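Local coordinates for DNA mismatch repair protein MLH3 (Saccharomyces cerevisiae S288C, PDB 6RMN) that takes part in DNA mismatch repair as the MLH3 subunit of the MutLbeta heterodimer, correcting insertion-deletion loops, and is seen here as its C-terminal, zinc-binding part, at residues L42-A50 against G228-A236; R56-L64 against F185-A193. One frame throughout, in Å; residues are numbered along the deposited sequence.

Contact 1. Residues L42-A50 against G228-A236. With ZN (zinc ion), chain C.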
ATOM      1  N   LEU B  42       3.756   7.530  -8.415  1.00 53.19           N
ATOM      2  CA  LEU B  42       2.559   6.739  -8.104  1.00 52.05           C
ATOM      3  C   LEU B  42       2.823   5.641  -7.052  1.00 49.95           C
ATOM      4  O   LEU B  42       2.100   5.593  -6.065  1.00 49.23           O
ATOM      5  CB  LEU B  42       1.883   6.161  -9.374  1.00 53.56           C
ATOM      6  CG  LEU B  42       0.646   5.223  -9.152  1.00 58.92           C
ATOM      7  CD1 LEU B  42      -0.674   5.977  -9.320  1.00 60.61           C
ATOM      8  CD2 LEU B  42       0.684   4.000 -10.078  1.00 60.81           C
ATOM      9  N   LEU B  43       3.818   4.754  -7.271  1.00 42.74           N
ATOM     10  CA  LEU B  43       4.158   3.676  -6.330  1.00 39.64           C
ATOM     11  C   LEU B  43       5.522   3.899  -5.687  1.00 42.56           C
ATOM     12  O   LEU B  43       6.513   4.134  -6.388  1.00 42.84           O
ATOM     13  CB  LEU B  43       4.088   2.270  -6.976  1.00 38.47           C
ATOM     14  CG  LEU B  43       2.704   1.642  -7.279  1.00 41.32           C
ATOM     15  CD1 LEU B  43       2.864   0.216  -7.771  1.00 40.63           C
ATOM     16  CD2 LEU B  43       1.788   1.616  -6.058  1.00 40.14           C
ATOM     17  N   VAL B  44       5.570   3.832  -4.349  1.00 37.31           N
ATOM     18  CA  VAL B  44       6.784   4.038  -3.556  1.00 35.64           C
ATOM     19  C   VAL B  44       6.950   2.912  -2.510  1.00 39.21           C
ATOM     20  O   VAL B  44       5.969   2.499  -1.876  1.00 36.92           O
ATOM     21  CB  VAL B  44       6.778   5.460  -2.899  1.00 39.15           C
ATOM     22  CG1 VAL B  44       7.870   5.627  -1.839  1.00 38.07           C
ATOM     23  CG2 VAL B  44       6.872   6.570  -3.945  1.00 40.08           C
ATOM     24  N   LEU B  45       8.212   2.432  -2.337  1.00 37.51           N
ATOM     25  CA  LEU B  45       8.619   1.453  -1.324  1.00 36.70           C
ATOM     26  C   LEU B  45       9.422   2.190  -0.220  1.00 40.10           C
ATOM     27  O   LEU B  45      10.474   2.788  -0.492  1.00 40.33           O
ATOM     28  CB  LEU B  45       9.453   0.310  -1.928  1.00 37.16           C
ATOM     29  CG  LEU B  45       8.706  -0.744  -2.751  1.00 41.92           C
ATOM     30  CD1 LEU B  45       9.687  -1.658  -3.469  1.00 43.36           C
ATOM     31  CD2 LEU B  45       7.790  -1.584  -1.881  1.00 42.68           C
ATOM     32  N   VAL B  46       8.885   2.184   1.012  1.00 33.70           N
ATOM     33  CA  VAL B  46       9.493   2.825   2.171  1.00 31.98           C
ATOM     34  C   VAL B  46      10.247   1.767   2.989  1.00 37.43           C
ATOM     35  O   VAL B  46       9.669   0.720   3.304  1.00 38.31           O
ATOM     36  CB  VAL B  46       8.418   3.566   3.027  1.00 34.01           C
ATOM     37  CG1 VAL B  46       9.045   4.264   4.230  1.00 33.50           C
ATOM     38  CG2 VAL B  46       7.615   4.561   2.187  1.00 34.01           C
ATOM     39  N   ASP B  47      11.529   2.044   3.345  1.00 33.50           N
ATOM     40  CA  ASP B  47      12.330   1.183   4.220  1.00 32.57           C
ATOM     41  C   ASP B  47      11.651   1.268   5.619  1.00 35.91           C
ATOM     42  O   ASP B  47      11.521   2.371   6.165  1.00 35.53           O
ATOM     43  CB  ASP B  47      13.772   1.717   4.263  1.00 34.52           C
ATOM     44  CG  ASP B  47      14.775   0.976   5.148  1.00 50.27           C
ATOM     45  OD1 ASP B  47      14.360   0.408   6.185  1.00 52.93           O
ATOM     46  OD2 ASP B  47      15.982   1.012   4.834  1.00 56.55           O
ATOM     47  N   GLN B  48      11.166   0.134   6.167  1.00 31.68           N
ATOM     48  CA  GLN B  48      10.464   0.159   7.467  1.00 31.43           C
ATOM     49  C   GLN B  48      11.362   0.552   8.651  1.00 35.80           C
ATOM     50  O   GLN B  48      10.872   1.112   9.631  1.00 35.51           O
ATOM     51  CB  GLN B  48       9.726  -1.157   7.754  1.00 32.87           C
ATOM     52  CG  GLN B  48      10.638  -2.335   8.116  1.00 33.61           C
ATOM     53  CD  GLN B  48       9.958  -3.659   8.001  1.00 41.31           C
ATOM     54  OE1 GLN B  48       9.098  -3.873   7.147  1.00 36.32           O
ATOM     55  NE2 GLN B  48      10.337  -4.579   8.856  1.00 32.06           N
ATOM     56  N   HIS B  49      12.664   0.255   8.558  1.00 32.69           N
ATOM     57  CA  HIS B  49      13.616   0.590   9.602  1.00 32.76           C
ATOM     58  C   HIS B  49      13.919   2.098   9.584  1.00 35.42           C
ATOM     59  O   HIS B  49      13.803   2.748  10.625  1.00 34.28           O
ATOM     60  CB  HIS B  49      14.894  -0.256   9.478  1.00 34.10           C
ATOM     61  CG  HIS B  49      15.958   0.159  10.437  1.00 37.27           C
ATOM     62  ND1 HIS B  49      15.860  -0.119  11.783  1.00 39.16           N
ATOM     63  CD2 HIS B  49      17.066   0.894  10.223  1.00 38.51           C
ATOM     64  CE1 HIS B  49      16.923   0.419  12.340  1.00 38.51           C
ATOM     65  NE2 HIS B  49      17.683   1.030  11.440  1.00 38.91           N
ATOM     66  N   ALA B  50      14.261   2.646   8.398  1.00 31.80           N
ATOM     67  CA  ALA B  50      14.558   4.065   8.170  1.00 32.08           C
ATOM     68  C   ALA B  50      13.384   4.951   8.578  1.00 35.40           C
ATOM     69  O   ALA B  50      13.588   5.988   9.201  1.00 34.41           O
ATOM     70  CB  ALA B  50      14.905   4.299   6.704  1.00 33.25           C
ATOM     71  N   GLY B 228      21.320   9.995   7.432  1.00 42.55           N
ATOM     72  CA  GLY B 228      21.265  10.649   6.123  1.00 43.27           C
ATOM     73  C   GLY B 228      21.061   9.813   4.869  1.00 47.51           C
ATOM     74  O   GLY B 228      21.147  10.357   3.769  1.00 47.21           O
ATOM     75  N   ARG B 229      20.778   8.500   5.006  1.00 44.54           N
ATOM     76  CA  ARG B 229      20.532   7.595   3.870  1.00 44.79           C
ATOM     77  C   ARG B 229      19.030   7.653   3.459  1.00 46.49           C
ATOM     78  O   ARG B 229      18.198   7.831   4.345  1.00 43.76           O
ATOM     79  CB  ARG B 229      20.963   6.152   4.209  1.00 45.07           C
ATOM     80  CG  ARG B 229      22.445   6.027   4.521  1.00 56.81           C
ATOM     81  CD  ARG B 229      22.972   4.646   4.213  1.00 74.96           C
ATOM     82  NE  ARG B 229      24.405   4.519   4.502  1.00 91.06           N
ATOM     83  CZ  ARG B 229      25.370   4.610   3.588  1.00113.25           C
ATOM     84  NH1 ARG B 229      25.069   4.830   2.313  1.00101.92           N
ATOM     85  NH2 ARG B 229      26.641   4.480   3.942  1.00106.84           N
ATOM     86  N   PRO B 230      18.655   7.525   2.152  1.00 43.37           N
ATOM     87  CA  PRO B 230      17.224   7.616   1.770  1.00 42.00           C
ATOM     88  C   PRO B 230      16.300   6.627   2.470  1.00 43.74           C
ATOM     89  O   PRO B 230      16.688   5.486   2.702  1.00 43.31           O
ATOM     90  CB  PRO B 230      17.238   7.383   0.256  1.00 44.28           C
ATOM     91  CG  PRO B 230      18.523   6.687  -0.003  1.00 50.20           C
ATOM     92  CD  PRO B 230      19.493   7.302   0.960  1.00 46.14           C
ATOM     93  N   SER B 231      15.089   7.089   2.828  1.00 38.48           N
ATOM     94  CA  SER B 231      14.078   6.291   3.518  1.00 37.23           C
ATOM     95  C   SER B 231      13.081   5.625   2.558  1.00 43.61           C
ATOM     96  O   SER B 231      12.329   4.738   2.972  1.00 43.61           O
ATOM     97  CB  SER B 231      13.324   7.171   4.505  1.00 38.48           C
ATOM     98  OG  SER B 231      12.655   8.211   3.812  1.00 38.34           O
ATOM     99  N   MET B 232      13.043   6.080   1.295  1.00 41.91           N
ATOM    100  CA  MET B 232      12.093   5.597   0.301  1.00 42.55           C
ATOM    101  C   MET B 232      12.591   5.696  -1.136  1.00 48.96           C
ATOM    102  O   MET B 232      13.467   6.502  -1.436  1.00 49.84           O
ATOM    103  CB  MET B 232      10.736   6.298   0.460  1.00 44.42           C
ATOM    104  CG  MET B 232      10.785   7.784   0.257  1.00 48.54           C
ATOM    105  SD  MET B 232       9.183   8.500   0.632  1.00 52.96           S
ATOM    106  CE  MET B 232       9.328   8.716   2.388  1.00 49.06           C
ATOM    107  N   VAL B 233      12.038   4.850  -2.015  1.00 46.58           N
ATOM    108  CA  VAL B 233      12.400   4.769  -3.431  1.00 48.03           C
ATOM    109  C   VAL B 233      11.131   4.662  -4.290  1.00 51.06           C
ATOM    110  O   VAL B 233      10.285   3.800  -4.026  1.00 49.38           O
ATOM    111  CB  VAL B 233      13.407   3.602  -3.697  1.00 53.11           C
ATOM    112  CG1 VAL B 233      13.546   3.289  -5.180  1.00 54.75           C
ATOM    113  CG2 VAL B 233      14.775   3.913  -3.109  1.00 53.76           C
ATOM    114  N   PRO B 234      10.969   5.531  -5.313  1.00 48.96           N
ATOM    115  CA  PRO B 234       9.802   5.377  -6.199  1.00 48.57           C
ATOM    116  C   PRO B 234      10.055   4.174  -7.111  1.00 54.60           C
ATOM    117  O   PRO B 234      11.186   3.973  -7.570  1.00 55.64           O
ATOM    118  CB  PRO B 234       9.754   6.693  -6.975  1.00 51.64           C
ATOM    119  CG  PRO B 234      11.163   7.234  -6.940  1.00 57.17           C
ATOM    120  CD  PRO B 234      11.890   6.598  -5.780  1.00 51.71           C
ATOM    121  N   ILE B 235       9.038   3.335  -7.320  1.00 51.22           N
ATOM    122  CA  ILE B 235       9.228   2.160  -8.169  1.00 51.66           C
ATOM    123  C   ILE B 235       8.372   2.233  -9.450  1.00 59.29           C
ATOM    124  O   ILE B 235       8.637   1.487 -10.397  1.00 61.00           O
ATOM    125  CB  ILE B 235       9.062   0.820  -7.395  1.00 52.54           C
ATOM    126  CG1 ILE B 235       7.673   0.684  -6.735  1.00 50.23           C
ATOM    127  CG2 ILE B 235      10.203   0.635  -6.390  1.00 53.24           C
ATOM    128  CD1 ILE B 235       7.232  -0.720  -6.519  1.00 48.46           C
ATOM    129  N   ALA B 236       7.378   3.148  -9.486  1.00 56.44           N
ATOM    130  CA  ALA B 236       6.468   3.333 -10.623  1.00 82.78           C
ATOM    131  C   ALA B 236       7.192   3.856 -11.871  1.00127.23           C
ATOM    132  O   ALA B 236       7.749   3.074 -12.643  1.00 85.99           O
ATOM    133  CB  ALA B 236       5.339   4.275 -10.240  1.00 83.14           C
TER
HETATM  134 ZN    ZN C 901      19.447   2.211  11.643  1.00 47.75          ZN
HETATM  135  O   HOH W   1      17.656   3.815   4.640  1.00 51.46           O
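Leu-45 and Val-233 form the hydrogen-bonded pair of a short antiparallel strand pairing, their backbones joined both ways: Leu-45 N gives to Val-233 O at 3.0 Å and Val-233 N gives to Leu-45 O. Ile-235 N extends the pattern to Leu-43 O at one end, and Asp-47 N reaches Ser-231 O at 2.8 Å at the other. Just past that last bond, Asp-47 N-caps helix 48-69. Its OD1 takes two amides, His-49 N nearly along the C-O axis and Ala-50 N from above the carboxylate plane, while a water joins Asp-47 OD2 to Pro-230 O.

The apolar Val-44, Val-46, Met-232 and Pro-234 share one face, where Val-44 CG1 meets Met-232 CB at 3.7 Å. Leu-45 and Val-233 point to the other, and just beyond the strand Ile-235 lays CG2 against Leu-45 CD1, 3.7 Å away. Chi1 of 58° sets Ile-235 CG1 between backbone N and carbonyl carbon, against Leu-43 CB.

His-49 NE2 binds zinc at 2.1 Å; Glu-53, Cys-194 and a residue of the partner protein's chain complete the site. Strand 27-31 pairs with the other edge of 43-47, so 232-234 is outermost within this chain; helix 206-216 packs against Val-46 and Met-232.

Contact 2. Residues R56-L64 against F185-A193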
ATOM      1  N   ARG B  56      11.543   8.292  15.372  1.00 30.51           N
ATOM      2  CA  ARG B  56      12.157   8.178  16.689  1.00 30.88           C
ATOM      3  C   ARG B  56      13.188   9.259  16.954  1.00 35.13           C
ATOM      4  O   ARG B  56      13.214   9.783  18.064  1.00 35.56           O
ATOM      5  CB  ARG B  56      12.728   6.771  16.903  1.00 29.34           C
ATOM      6  CG  ARG B  56      11.652   5.748  17.212  1.00 27.51           C
ATOM      7  CD  ARG B  56      12.231   4.363  17.415  1.00 35.14           C
ATOM      8  NE  ARG B  56      11.179   3.357  17.623  1.00 40.29           N
ATOM      9  CZ  ARG B  56      10.638   3.053  18.801  1.00 50.34           C
ATOM     10  NH1 ARG B  56      11.040   3.667  19.902  1.00 35.52           N
ATOM     11  NH2 ARG B  56       9.682   2.140  18.882  1.00 41.49           N
ATOM     12  N   LEU B  57      13.994   9.620  15.930  1.00 31.39           N
ATOM     13  CA  LEU B  57      15.013  10.662  16.011  1.00 32.14           C
ATOM     14  C   LEU B  57      14.400  12.024  16.244  1.00 35.14           C
ATOM     15  O   LEU B  57      14.805  12.722  17.170  1.00 35.42           O
ATOM     16  CB  LEU B  57      15.926  10.689  14.764  1.00 32.25           C
ATOM     17  CG  LEU B  57      17.016  11.769  14.792  1.00 37.15           C
ATOM     18  CD1 LEU B  57      18.150  11.398  15.757  1.00 37.52           C
ATOM     19  CD2 LEU B  57      17.509  12.071  13.419  1.00 39.88           C
ATOM     20  N   GLU B  58      13.413  12.388  15.434  1.00 31.24           N
ATOM     21  CA  GLU B  58      12.724  13.671  15.557  1.00 32.05           C
ATOM     22  C   GLU B  58      12.031  13.849  16.940  1.00 39.00           C
ATOM     23  O   GLU B  58      11.987  14.976  17.442  1.00 40.18           O
ATOM     24  CB  GLU B  58      11.771  13.885  14.377  1.00 33.12           C
ATOM     25  CG  GLU B  58      12.516  13.959  13.052  1.00 38.91           C
ATOM     26  CD  GLU B  58      11.849  14.761  11.955  1.00 51.39           C
ATOM     27  OE1 GLU B  58      10.774  15.341  12.223  1.00 48.14           O
ATOM     28  OE2 GLU B  58      12.407  14.823  10.835  1.00 37.13           O
ATOM     29  N   GLU B  59      11.564  12.728  17.577  1.00 34.81           N
ATOM     30  CA  GLU B  59      10.974  12.726  18.918  1.00 35.31           C
ATOM     31  C   GLU B  59      12.068  13.003  19.942  1.00 38.00           C
ATOM     32  O   GLU B  59      11.844  13.763  20.889  1.00 39.37           O
ATOM     33  CB  GLU B  59      10.305  11.372  19.234  1.00 37.28           C
ATOM     34  CG  GLU B  59       8.954  11.162  18.556  1.00 54.87           C
ATOM     35  CD  GLU B  59       8.336   9.768  18.547  1.00 79.37           C
ATOM     36  OE1 GLU B  59       8.956   8.807  19.066  1.00 53.84           O
ATOM     37  OE2 GLU B  59       7.213   9.642  18.005  1.00 82.99           O
ATOM     38  N   LEU B  60      13.252  12.381  19.754  1.00 32.56           N
ATOM     39  CA  LEU B  60      14.418  12.521  20.646  1.00 31.65           C
ATOM     40  C   LEU B  60      14.982  13.931  20.615  1.00 36.26           C
ATOM     41  O   LEU B  60      15.296  14.488  21.674  1.00 36.39           O
ATOM     42  CB  LEU B  60      15.515  11.478  20.316  1.00 30.50           C
ATOM     43  CG  LEU B  60      15.239  10.016  20.729  1.00 33.92           C
ATOM     44  CD1 LEU B  60      16.296   9.097  20.211  1.00 32.87           C
ATOM     45  CD2 LEU B  60      15.132   9.869  22.225  1.00 35.82           C
ATOM     46  N   PHE B  61      15.087  14.506  19.400  1.00 33.94           N
ATOM     47  CA  PHE B  61      15.530  15.866  19.157  1.00 35.45           C
ATOM     48  C   PHE B  61      14.579  16.866  19.787  1.00 41.78           C
ATOM     49  O   PHE B  61      15.036  17.757  20.506  1.00 43.10           O
ATOM     50  CB  PHE B  61      15.730  16.130  17.656  1.00 37.99           C
ATOM     51  CG  PHE B  61      17.191  16.071  17.276  1.00 41.23           C
ATOM     52  CD1 PHE B  61      18.047  17.125  17.572  1.00 46.55           C
ATOM     53  CD2 PHE B  61      17.726  14.935  16.687  1.00 43.87           C
ATOM     54  CE1 PHE B  61      19.407  17.052  17.255  1.00 47.88           C
ATOM     55  CE2 PHE B  61      19.091  14.857  16.389  1.00 47.03           C
ATOM     56  CZ  PHE B  61      19.920  15.914  16.673  1.00 45.84           C
ATOM     57  N   TYR B  62      13.259  16.680  19.582  1.00 39.87           N
ATOM     58  CA  TYR B  62      12.225  17.541  20.154  1.00 42.09           C
ATOM     59  C   TYR B  62      12.326  17.575  21.691  1.00 44.93           C
ATOM     60  O   TYR B  62      12.271  18.651  22.272  1.00 46.62           O
ATOM     61  CB  TYR B  62      10.807  17.147  19.654  1.00 45.11           C
ATOM     62  CG  TYR B  62       9.694  17.914  20.343  1.00 51.71           C
ATOM     63  CD1 TYR B  62       9.355  19.204  19.941  1.00 55.58           C
ATOM     64  CD2 TYR B  62       9.029  17.377  21.444  1.00 54.26           C
ATOM     65  CE1 TYR B  62       8.376  19.939  20.611  1.00 59.74           C
ATOM     66  CE2 TYR B  62       8.059  18.105  22.129  1.00 58.06           C
ATOM     67  CZ  TYR B  62       7.725  19.383  21.703  1.00 69.07           C
ATOM     68  OH  TYR B  62       6.755  20.101  22.371  1.00 72.61           O
ATOM     69  N   SER B  63      12.525  16.416  22.333  1.00 39.38           N
ATOM     70  CA  SER B  63      12.691  16.318  23.787  1.00 39.63           C
ATOM     71  C   SER B  63      13.940  17.052  24.294  1.00 42.40           C
ATOM     72  O   SER B  63      13.852  17.795  25.270  1.00 42.40           O
ATOM     73  CB  SER B  63      12.735  14.855  24.227  1.00 42.15           C
ATOM     74  OG  SER B  63      11.502  14.227  23.917  1.00 56.30           O
ATOM     75  N   LEU B  64      15.095  16.830  23.636  1.00 37.77           N
ATOM     76  CA  LEU B  64      16.386  17.403  23.994  1.00 37.33           C
ATOM     77  C   LEU B  64      16.388  18.928  23.884  1.00 43.07           C
ATOM     78  O   LEU B  64      16.861  19.604  24.798  1.00 43.98           O
ATOM     79  CB  LEU B  64      17.517  16.766  23.133  1.00 35.90           C
ATOM     80  CG  LEU B  64      18.878  17.506  23.034  1.00 39.50           C
ATOM     81  CD1 LEU B  64      19.612  17.496  24.330  1.00 39.20           C
ATOM     82  CD2 LEU B  64      19.753  16.896  21.967  1.00 39.95           C
ATOM     83  N   PHE B 185      26.118  14.711  20.787  1.00 40.75           N
ATOM     84  CA  PHE B 185      24.711  14.554  21.127  1.00 40.83           C
ATOM     85  C   PHE B 185      23.943  13.916  19.962  1.00 44.56           C
ATOM     86  O   PHE B 185      23.199  12.968  20.176  1.00 43.60           O
ATOM     87  CB  PHE B 185      24.101  15.876  21.601  1.00 43.08           C
ATOM     88  CG  PHE B 185      24.545  16.287  22.980  1.00 46.10           C
ATOM     89  CD1 PHE B 185      23.963  15.737  24.109  1.00 50.83           C
ATOM     90  CD2 PHE B 185      25.531  17.243  23.153  1.00 50.50           C
ATOM     91  CE1 PHE B 185      24.384  16.121  25.390  1.00 53.03           C
ATOM     92  CE2 PHE B 185      25.947  17.630  24.432  1.00 53.83           C
ATOM     93  CZ  PHE B 185      25.375  17.063  25.541  1.00 51.90           C
ATOM     94  N   HIS B 186      24.211  14.379  18.729  1.00 42.13           N
ATOM     95  CA  HIS B 186      23.683  13.872  17.462  1.00 42.15           C
ATOM     96  C   HIS B 186      23.936  12.360  17.355  1.00 44.96           C
ATOM     97  O   HIS B 186      23.001  11.594  17.114  1.00 44.19           O
ATOM     98  CB  HIS B 186      24.425  14.573  16.316  1.00 44.53           C
ATOM     99  CG  HIS B 186      23.549  15.264  15.334  1.00 48.71           C
ATOM    100  ND1 HIS B 186      22.650  14.560  14.544  1.00 50.61           N
ATOM    101  CD2 HIS B 186      23.505  16.572  14.993  1.00 52.12           C
ATOM    102  CE1 HIS B 186      22.081  15.462  13.765  1.00 50.78           C
ATOM    103  NE2 HIS B 186      22.556  16.691  14.005  1.00 52.01           N
ATOM    104  N   GLU B 187      25.205  11.941  17.580  1.00 41.90           N
ATOM    105  CA  GLU B 187      25.684  10.554  17.558  1.00 41.46           C
ATOM    106  C   GLU B 187      24.932   9.687  18.546  1.00 43.96           C
ATOM    107  O   GLU B 187      24.484   8.602  18.170  1.00 44.40           O
ATOM    108  CB  GLU B 187      27.191  10.501  17.822  1.00 44.46           C
ATOM    109  CG  GLU B 187      28.036  10.972  16.643  1.00 62.28           C
ATOM    110  CD  GLU B 187      29.523  11.199  16.875  1.00 95.36           C
ATOM    111  OE1 GLU B 187      30.004  11.007  18.017  1.00 93.39           O
ATOM    112  OE2 GLU B 187      30.211  11.577  15.899  1.00 94.79           O
ATOM    113  N   ILE B 188      24.739  10.180  19.790  1.00 39.07           N
ATOM    114  CA  ILE B 188      23.987   9.461  20.825  1.00 38.19           C
ATOM    115  C   ILE B 188      22.515   9.255  20.407  1.00 42.57           C
ATOM    116  O   ILE B 188      22.008   8.136  20.519  1.00 41.95           O
ATOM    117  CB  ILE B 188      24.138  10.097  22.238  1.00 40.80           C
ATOM    118  CG1 ILE B 188      25.627  10.058  22.711  1.00 41.47           C
ATOM    119  CG2 ILE B 188      23.240   9.400  23.259  1.00 39.76           C
ATOM    120  CD1 ILE B 188      25.968  10.942  23.933  1.00 39.61           C
ATOM    121  N   LEU B 189      21.847  10.318  19.903  1.00 39.39           N
ATOM    122  CA  LEU B 189      20.441  10.238  19.485  1.00 38.42           C
ATOM    123  C   LEU B 189      20.262   9.371  18.244  1.00 41.92           C
ATOM    124  O   LEU B 189      19.287   8.630  18.182  1.00 41.82           O
ATOM    125  CB  LEU B 189      19.787  11.624  19.295  1.00 38.37           C
ATOM    126  CG  LEU B 189      19.826  12.635  20.469  1.00 43.65           C
ATOM    127  CD1 LEU B 189      18.803  13.718  20.257  1.00 43.12           C
ATOM    128  CD2 LEU B 189      19.597  11.966  21.843  1.00 46.95           C
ATOM    129  N   ASN B 190      21.225   9.418  17.291  1.00 37.95           N
ATOM    130  CA  ASN B 190      21.198   8.608  16.074  1.00 36.51           C
ATOM    131  C   ASN B 190      21.236   7.145  16.399  1.00 40.82           C
ATOM    132  O   ASN B 190      20.452   6.388  15.812  1.00 41.94           O
ATOM    133  CB  ASN B 190      22.342   8.956  15.121  1.00 34.12           C
ATOM    134  CG  ASN B 190      22.119  10.202  14.308  1.00 44.17           C
ATOM    135  OD1 ASN B 190      21.095  10.879  14.437  1.00 33.20           O
ATOM    136  ND2 ASN B 190      23.092  10.542  13.461  1.00 33.62           N
ATOM    137  N   SER B 191      22.108   6.749  17.348  1.00 35.96           N
ATOM    138  CA  SER B 191      22.273   5.358  17.757  1.00 36.62           C
ATOM    139  C   SER B 191      21.131   4.836  18.622  1.00 40.52           C
ATOM    140  O   SER B 191      20.822   3.654  18.523  1.00 41.55           O
ATOM    141  CB  SER B 191      23.625   5.123  18.420  1.00 42.24           C
ATOM    142  OG  SER B 191      23.696   5.767  19.680  1.00 59.96           O
ATOM    143  N   LYS B 192      20.518   5.684  19.476  1.00 35.96           N
ATOM    144  CA  LYS B 192      19.361   5.287  20.296  1.00 35.46           C
ATOM    145  C   LYS B 192      18.138   5.025  19.387  1.00 38.88           C
ATOM    146  O   LYS B 192      17.401   4.070  19.621  1.00 39.51           O
ATOM    147  CB  LYS B 192      18.988   6.389  21.298  1.00 37.44           C
ATOM    148  CG  LYS B 192      19.877   6.491  22.511  1.00 43.83           C
ATOM    149  CD  LYS B 192      19.364   7.586  23.446  1.00 49.87           C
ATOM    150  CE  LYS B 192      20.318   7.926  24.578  1.00 55.87           C
ATOM    151  NZ  LYS B 192      20.478   6.820  25.555  1.00 58.89           N
ATOM    152  N   ALA B 193      17.923   5.893  18.374  1.00 35.06           N
ATOM    153  CA  ALA B 193      16.819   5.808  17.414  1.00 34.75           C
ATOM    154  C   ALA B 193      16.966   4.557  16.551  1.00 40.53           C
ATOM    155  O   ALA B 193      15.996   3.813  16.400  1.00 41.71           O
ATOM    156  CB  ALA B 193      16.771   7.062  16.545  1.00 34.69           C
TER
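Arg-56 and Ala-193 mark the close end of two helical segments that run roughly antiparallel, with 139° between their directions and axes 9.0 Å apart at closest approach. Their CA atoms are 5.3 Å from each other, whereas Leu-64 and Phe-185 at the far end are well separated, so the helices splay. The motif is knobs-into-holes packing between helix 48-69 and helix 183-196. Leu-189 is the knob, set among Leu-57, Leu-60, Phe-61 and Leu-64 of helix 48-69.

The CD1 branch of Leu-189 does most of the work. It sits over one face of the Phe-61 ring, 4.0 Å from the centroid, a CH-pi contact, and also touches Leu-64 CD2. With chi1 at -55°, Leu-189 CG lies anti to its carbonyl carbon, an orientation that sends the branch across to the facing helix. At the narrow end, the small Ala-193 lets the backbones come near: its CB rests against Leu-57 N and is flanked by the CB atoms of Arg-56 and Leu-57. Leu-60 CD1 lies against the backbone of Leu-189 and CB of Lys-192. Met-127 of helix 126-132 packs on Leu-64, Phe-185 and Leu-189, closing that side.

Phe-61 and His-186 make a T-shaped pair, the phenyl edge turned to the imidazole face, with planes at 64° and centroids 5.0 Å apart. Were His-186 replaced by an alanine, the Phe-61 edge would probably lose the flat face it meets and the ring would be freer to shift. Asn-190 OD1 lies at the edge of the imidazole, in its plane, and the same oxygen meets Leu-57 CD1 at 3.3 Å. Phe-61 CZ stands over the centre of the imidazole, 3.6 Å above its plane.

In the fold
Helix 48-69 ties the two contacts together: its first turn belongs to contact 1 and its middle to contact 2. Their centres are 21 Å apart, yet the nearest atoms come within about 5 Å without touching. Contact 2 lies about 4 Å from the centre of the chain, contact 1 about 21 Å. Helix 48-69 supplies His-49 and Glu-53 to the zinc sites, helix 183-196 supplies Cys-194 immediately after contact 2, and Cys-225 and His-227, just ahead of the 228-236 segment, bind the second zinc together with Glu-53. The side chain of Ala-50 is about 6 Å from the zinc that His-49 does not bind, and that of Asn-190 about 7 Å from a bound zinc.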